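Local coordinates for protein CELL division inhibitor (Pyrococcus furiosus, PDB 1G3Q) that probably hydrolyses ATP as a MinD-type cell division ATPase, captured here with ADP and magnesium bound, at residues T18-L23 against F226-A230; G167-Y173 against L193-E199. Residue numbers count along the deposited sequence, not the author numbering.

Interaction 1. Residues T18-L23 against F226-A230; sequences TVTANL and FVKLA. With ADP (adenosine-5'-diphosphate), chain C.
Two alpha-helical segments, 18-23 and 226-230, cross steeply, with a signed angle of -76° and a closest axis approach of 10.0 Å. Phe226 fills much of the space between them. Its chi1 of -85° and chi2 of 118° lay the ring on helix 18-23, where Asn22 (chi1 m) sets CB over one ring face, 3.5 Å from the Phe226 centroid and 10° off the normal, a CH-pi contact. Val19 in the t rotamer meets the ring with CG2 4.0 Å from Phe226 CE2 and sends CG1 to 4.3 Å from Leu229 CD2, a beta-branched side chain serving two neighbours. The helix carrying 18-23 is the one that follows the Walker A P-loop, and Thr18 performs the expected task there: Thr18 N (2.9 Å) and Thr18 OG1 (2.8 Å) both donate to ADP O2A. Its m rotamer turns the hydroxyl to the alpha-phosphate while Thr18 CG2 rests 4.1 Å from Phe226 CZ, so threonine suits a place between nucleotide and core. Farther along, Leu23 and Ala230 bring their CA atoms to 5.9 Å. Small Ala230 admits Leu23 (t, p), whose CD1 lies 3.6 Å from Ala230 CA and 4.2 Å from Leu229 CG.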
# COMPACT_ATOMS: atom_id res chain seq x y z
N THR A 18 -5.98 -1.41 1.50
CA THR A 18 -6.26 -2.77 1.96
C THR A 18 -5.03 -3.67 1.79
O THR A 18 -4.68 -4.44 2.68
CB THR A 18 -7.45 -3.39 1.21
OG1 THR A 18 -8.63 -2.61 1.46
CG2 THR A 18 -7.69 -4.82 1.67
N VAL A 19 -4.39 -3.58 0.63
CA VAL A 19 -3.20 -4.38 0.37
C VAL A 19 -2.07 -3.91 1.29
O VAL A 19 -1.38 -4.73 1.89
CB VAL A 19 -2.76 -4.27 -1.11
CG1 VAL A 19 -1.39 -4.92 -1.31
CG2 VAL A 19 -3.78 -4.96 -1.99
N THR A 20 -1.89 -2.60 1.41
CA THR A 20 -0.84 -2.07 2.28
C THR A 20 -0.99 -2.59 3.71
O THR A 20 -0.05 -3.11 4.29
CB THR A 20 -0.87 -0.52 2.34
OG1 THR A 20 -0.70 0.02 1.02
CG2 THR A 20 0.26 -0.01 3.23
N ALA A 21 -2.19 -2.43 4.26
CA ALA A 21 -2.48 -2.87 5.63
C ALA A 21 -2.33 -4.38 5.84
O ALA A 21 -1.65 -4.81 6.77
CB ALA A 21 -3.88 -2.43 6.03
N ASN A 22 -2.95 -5.19 4.98
CA ASN A 22 -2.86 -6.64 5.13
C ASN A 22 -1.45 -7.18 4.90
O ASN A 22 -0.99 -8.05 5.63
CB ASN A 22 -3.85 -7.35 4.21
CG ASN A 22 -5.28 -7.30 4.74
OD1 ASN A 22 -6.02 -6.35 4.48
ND2 ASN A 22 -5.66 -8.31 5.51
N LEU A 23 -0.77 -6.66 3.88
CA LEU A 23 0.59 -7.11 3.59
C LEU A 23 1.51 -6.74 4.76
O LEU A 23 2.37 -7.53 5.15
CB LEU A 23 1.11 -6.47 2.30
CG LEU A 23 2.52 -6.87 1.83
CD1 LEU A 23 2.61 -8.39 1.70
CD2 LEU A 23 2.82 -6.20 0.50
N PHE A 226 -3.53 -13.16 1.24
CA PHE A 226 -2.55 -12.16 1.65
C PHE A 226 -1.31 -12.78 2.29
O PHE A 226 -0.20 -12.26 2.15
CB PHE A 226 -3.18 -11.14 2.61
CG PHE A 226 -3.89 -10.01 1.91
CD1 PHE A 226 -5.25 -9.80 2.08
CD2 PHE A 226 -3.18 -9.16 1.06
CE1 PHE A 226 -5.90 -8.77 1.42
CE2 PHE A 226 -3.82 -8.12 0.39
CZ PHE A 226 -5.19 -7.92 0.57
N VAL A 227 -1.50 -13.90 2.99
CA VAL A 227 -0.36 -14.58 3.60
C VAL A 227 0.54 -15.09 2.48
O VAL A 227 1.77 -14.98 2.57
CB VAL A 227 -0.82 -15.78 4.47
CG1 VAL A 227 0.40 -16.58 4.94
CG2 VAL A 227 -1.59 -15.27 5.69
N LYS A 228 -0.06 -15.62 1.42
CA LYS A 228 0.70 -16.11 0.27
C LYS A 228 1.40 -14.96 -0.43
O LYS A 228 2.54 -15.10 -0.87
CB LYS A 228 -0.22 -16.84 -0.71
CG LYS A 228 -0.75 -18.17 -0.18
CD LYS A 228 -1.50 -18.94 -1.26
CE LYS A 228 -2.02 -20.27 -0.72
NZ LYS A 228 -2.66 -21.11 -1.78
N LEU A 229 0.72 -13.82 -0.53
CA LEU A 229 1.33 -12.65 -1.16
C LEU A 229 2.58 -12.24 -0.39
O LEU A 229 3.62 -11.94 -0.99
CB LEU A 229 0.35 -11.46 -1.18
CG LEU A 229 0.98 -10.17 -1.72
CD1 LEU A 229 1.36 -10.36 -3.20
CD2 LEU A 229 0.02 -9.00 -1.58
N ALA A 230 2.49 -12.23 0.94
CA ALA A 230 3.61 -11.86 1.79
C ALA A 230 4.78 -12.81 1.52
O ALA A 230 5.94 -12.38 1.47
CB ALA A 230 3.22 -11.93 3.25
PB ADP C . -8.06 2.24 -2.32
O1B ADP C . -8.79 3.46 -2.63
O2B ADP C . -7.48 1.69 -3.56
O3B ADP C . -6.89 2.36 -1.15
PA ADP C . -9.29 0.51 -0.46
O1A ADP C . -9.68 1.40 0.58
O2A ADP C . -8.16 -0.31 -0.11
O3A ADP C . -9.06 1.19 -1.79
O5' ADP C . -10.47 -0.39 -0.69
C5' ADP C . -11.82 0.10 -1.06
C4' ADP C . -12.89 -0.63 -0.34
O4' ADP C . -13.08 -1.97 -0.88
C3' ADP C . -12.64 -0.85 1.12
O3' ADP C . -13.81 -0.55 1.88
C2' ADP C . -12.29 -2.30 1.29
O2' ADP C . -12.69 -2.90 2.52
C1' ADP C . -12.94 -2.98 0.16
N9 ADP C . -12.12 -4.06 -0.46
C8 ADP C . -10.84 -4.07 -1.02
N7 ADP C . -10.43 -5.22 -1.47
C5 ADP C . -11.49 -6.05 -1.22
C6 ADP C . -11.70 -7.44 -1.46
N6 ADP C . -10.74 -8.16 -2.04
N1 ADP C . -12.91 -8.01 -1.07
C2 ADP C . -13.87 -7.24 -0.47
N3 ADP C . -13.76 -5.92 -0.20
C4 ADP C . -12.54 -5.38 -0.60

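Interaction 2. Residues G167-Y173 against L193-E199; sequences GFVLNRY and LLAVIPE. With ADP (adenosine-5'-diphosphate), chain C.
A salt bridge closes one end of this strand pair: Arg172 NE donates to Glu199 OE1 (3.0 Å) and Arg172 NH2 to Glu199 OE2 (3.1 Å), while Arg172 NH1 lies 3.3 Å from ADP O4', which sits over a guanidinium face. Asn171 (chi1 t) reads the adenine with both ends of its amide, ND2 giving to ADP N7 (2.9 Å) and OD1 accepting from ADP N6 (2.8 Å); Pro198 O takes a second N6 bond (2.9 Å). Strands 167-171 and 193-198 run parallel, 15° and 4.7 Å apart, joined by Leu194 N to Phe168 O, Leu170 N to Ala195 O and Ile197 N to Leu170 O, each 2.9 Å. Between the Phe168-Leu193 and Leu170-Val196 pairs the edge strand holds one residue more than its partner, and Leu194, at phi/psi -86/-25, takes up the slack; Ala195 N is left without a partner. Arg172 (61/36) turns the corner, after which Glu199 N reaches Tyr173 O at 2.9 Å. Gly167 (146/-158) has room for no CB, which would strike Leu194. On one face, Leu193 CD1 (t, p) sits over the Phe168 ring, 3.8 Å from its centroid; on the other, Val169 CG1 (t) meets Ile197 CG1 at 3.5 Å. Strand, helix 182-189 and edge strand form a beta-alpha-beta unit whose C-terminal ends, as usual in P-loop folds, hold the nucleotide base.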
# COMPACT_ATOMS: atom_id res chain seq x y z
N GLY A 167 5.58 -6.76 -9.70
CA GLY A 167 4.51 -7.46 -10.38
C GLY A 167 3.20 -6.84 -9.97
O GLY A 167 3.18 -5.69 -9.52
N PHE A 168 2.10 -7.57 -10.11
CA PHE A 168 0.81 -7.02 -9.74
C PHE A 168 -0.08 -7.96 -8.93
O PHE A 168 0.14 -9.17 -8.90
CB PHE A 168 0.06 -6.54 -10.99
CG PHE A 168 -0.58 -7.65 -11.79
CD1 PHE A 168 -1.96 -7.86 -11.73
CD2 PHE A 168 0.19 -8.46 -12.63
CE1 PHE A 168 -2.56 -8.86 -12.50
CE2 PHE A 168 -0.41 -9.46 -13.39
CZ PHE A 168 -1.78 -9.67 -13.33
N VAL A 169 -1.07 -7.37 -8.28
CA VAL A 169 -2.04 -8.11 -7.48
C VAL A 169 -3.40 -7.92 -8.13
O VAL A 169 -3.79 -6.79 -8.43
CB VAL A 169 -2.11 -7.56 -6.03
CG1 VAL A 169 -3.22 -8.27 -5.26
CG2 VAL A 169 -0.77 -7.74 -5.33
N LEU A 170 -4.10 -9.02 -8.38
CA LEU A 170 -5.42 -8.95 -8.98
C LEU A 170 -6.39 -9.01 -7.81
O LEU A 170 -6.72 -10.08 -7.32
CB LEU A 170 -5.65 -10.13 -9.92
CG LEU A 170 -6.98 -10.15 -10.69
CD1 LEU A 170 -7.07 -8.93 -11.59
CD2 LEU A 170 -7.07 -11.43 -11.51
N ASN A 171 -6.85 -7.84 -7.38
CA ASN A 171 -7.76 -7.76 -6.24
C ASN A 171 -9.24 -7.75 -6.61
O ASN A 171 -9.61 -7.39 -7.73
CB ASN A 171 -7.41 -6.54 -5.40
CG ASN A 171 -8.20 -6.46 -4.11
OD1 ASN A 171 -8.41 -7.48 -3.44
ND2 ASN A 171 -8.63 -5.26 -3.74
N ARG A 172 -10.06 -8.15 -5.65
CA ARG A 172 -11.51 -8.18 -5.81
C ARG A 172 -11.96 -9.11 -6.93
O ARG A 172 -12.93 -8.84 -7.64
CB ARG A 172 -12.03 -6.76 -6.05
CG ARG A 172 -11.34 -5.75 -5.14
CD ARG A 172 -12.16 -4.49 -4.94
NE ARG A 172 -13.41 -4.76 -4.24
CZ ARG A 172 -14.23 -3.82 -3.79
NH1 ARG A 172 -13.93 -2.54 -3.97
NH2 ARG A 172 -15.36 -4.15 -3.18
N TYR A 173 -11.26 -10.23 -7.09
CA TYR A 173 -11.60 -11.19 -8.12
C TYR A 173 -12.79 -12.04 -7.68
O TYR A 173 -12.81 -12.57 -6.58
CB TYR A 173 -10.42 -12.10 -8.44
CG TYR A 173 -10.71 -13.09 -9.54
CD1 TYR A 173 -10.91 -12.66 -10.85
CD2 TYR A 173 -10.83 -14.45 -9.28
CE1 TYR A 173 -11.22 -13.56 -11.87
CE2 TYR A 173 -11.14 -15.36 -10.29
CZ TYR A 173 -11.34 -14.91 -11.58
OH TYR A 173 -11.65 -15.80 -12.58
N LEU A 193 2.06 -12.00 -12.15
CA LEU A 193 0.89 -11.98 -11.28
C LEU A 193 1.39 -12.55 -9.96
O LEU A 193 1.69 -13.74 -9.86
CB LEU A 193 -0.21 -12.88 -11.85
CG LEU A 193 -1.43 -13.12 -10.95
CD1 LEU A 193 -2.08 -11.80 -10.57
CD2 LEU A 193 -2.42 -14.02 -11.66
N LEU A 194 1.50 -11.70 -8.94
CA LEU A 194 2.01 -12.14 -7.64
C LEU A 194 0.95 -12.73 -6.72
O LEU A 194 1.26 -13.53 -5.84
CB LEU A 194 2.71 -10.99 -6.94
CG LEU A 194 3.86 -10.36 -7.74
CD1 LEU A 194 4.54 -9.31 -6.89
CD2 LEU A 194 4.85 -11.44 -8.15
N ALA A 195 -0.31 -12.34 -6.93
CA ALA A 195 -1.38 -12.86 -6.09
C ALA A 195 -2.75 -12.44 -6.55
O ALA A 195 -2.94 -11.36 -7.11
CB ALA A 195 -1.17 -12.42 -4.64
N VAL A 196 -3.72 -13.32 -6.31
CA VAL A 196 -5.10 -13.06 -6.64
C VAL A 196 -5.80 -12.95 -5.30
O VAL A 196 -5.82 -13.90 -4.52
CB VAL A 196 -5.74 -14.22 -7.45
CG1 VAL A 196 -7.20 -13.90 -7.73
CG2 VAL A 196 -4.99 -14.43 -8.75
N ILE A 197 -6.33 -11.77 -5.01
CA ILE A 197 -7.05 -11.55 -3.75
C ILE A 197 -8.52 -11.58 -4.14
O ILE A 197 -9.01 -10.72 -4.87
CB ILE A 197 -6.72 -10.17 -3.13
CG1 ILE A 197 -5.21 -10.00 -2.98
CG2 ILE A 197 -7.40 -10.06 -1.76
CD1 ILE A 197 -4.54 -11.02 -2.05
N PRO A 198 -9.25 -12.59 -3.66
CA PRO A 198 -10.67 -12.69 -4.00
C PRO A 198 -11.55 -11.64 -3.34
O PRO A 198 -11.18 -11.04 -2.33
CB PRO A 198 -11.03 -14.10 -3.53
CG PRO A 198 -10.19 -14.24 -2.29
CD PRO A 198 -8.85 -13.68 -2.75
N GLU A 199 -12.70 -11.39 -3.95
CA GLU A 199 -13.67 -10.45 -3.39
C GLU A 199 -14.09 -11.24 -2.16
O GLU A 199 -14.51 -12.40 -2.27
CB GLU A 199 -14.86 -10.28 -4.35
CG GLU A 199 -15.94 -9.31 -3.88
CD GLU A 199 -15.42 -7.90 -3.68
OE1 GLU A 199 -14.40 -7.55 -4.31
OE2 GLU A 199 -16.02 -7.14 -2.90
PB ADP C . -8.06 2.24 -2.32
O1B ADP C . -8.79 3.46 -2.63
O2B ADP C . -7.48 1.69 -3.56
O3B ADP C . -6.89 2.36 -1.15
PA ADP C . -9.29 0.51 -0.46
O1A ADP C . -9.68 1.40 0.58
O2A ADP C . -8.16 -0.31 -0.11
O3A ADP C . -9.06 1.19 -1.79
O5' ADP C . -10.47 -0.39 -0.69
C5' ADP C . -11.82 0.10 -1.06
C4' ADP C . -12.89 -0.63 -0.34
O4' ADP C . -13.08 -1.97 -0.88
C3' ADP C . -12.64 -0.85 1.12
O3' ADP C . -13.81 -0.55 1.88
C2' ADP C . -12.29 -2.30 1.29
O2' ADP C . -12.69 -2.90 2.52
C1' ADP C . -12.94 -2.98 0.16
N9 ADP C . -12.12 -4.06 -0.46
C8 ADP C . -10.84 -4.07 -1.02
N7 ADP C . -10.43 -5.22 -1.47
C5 ADP C . -11.49 -6.05 -1.22
C6 ADP C . -11.70 -7.44 -1.46
N6 ADP C . -10.74 -8.16 -2.04
N1 ADP C . -12.91 -8.01 -1.07
C2 ADP C . -13.87 -7.24 -0.47
N3 ADP C . -13.76 -5.92 -0.20
C4 ADP C . -12.54 -5.38 -0.60

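How the interactions relate
Starting at the N terminus, the chain passes the P-loop and enters helix 16-29, whose first turns wait until helix 221-235, near the C terminus, for their partner; interaction 1 thus closes a loop of some two hundred residues. Interaction 2 falls wholly within that span and closes a short loop of its own through helix 182-189, so the two contacts nest and do not cross. They also touch: Leu229 CD1 is 3.6 Å from Ala195 CB, and Phe226 CE1 is 3.7 Å from Ile197 CG2. Helix 221-235 therefore packs at once against the P-loop helix and against one face of the last two strands of the sheet, while ADP touches both contacts, phosphate at one, adenine at the other.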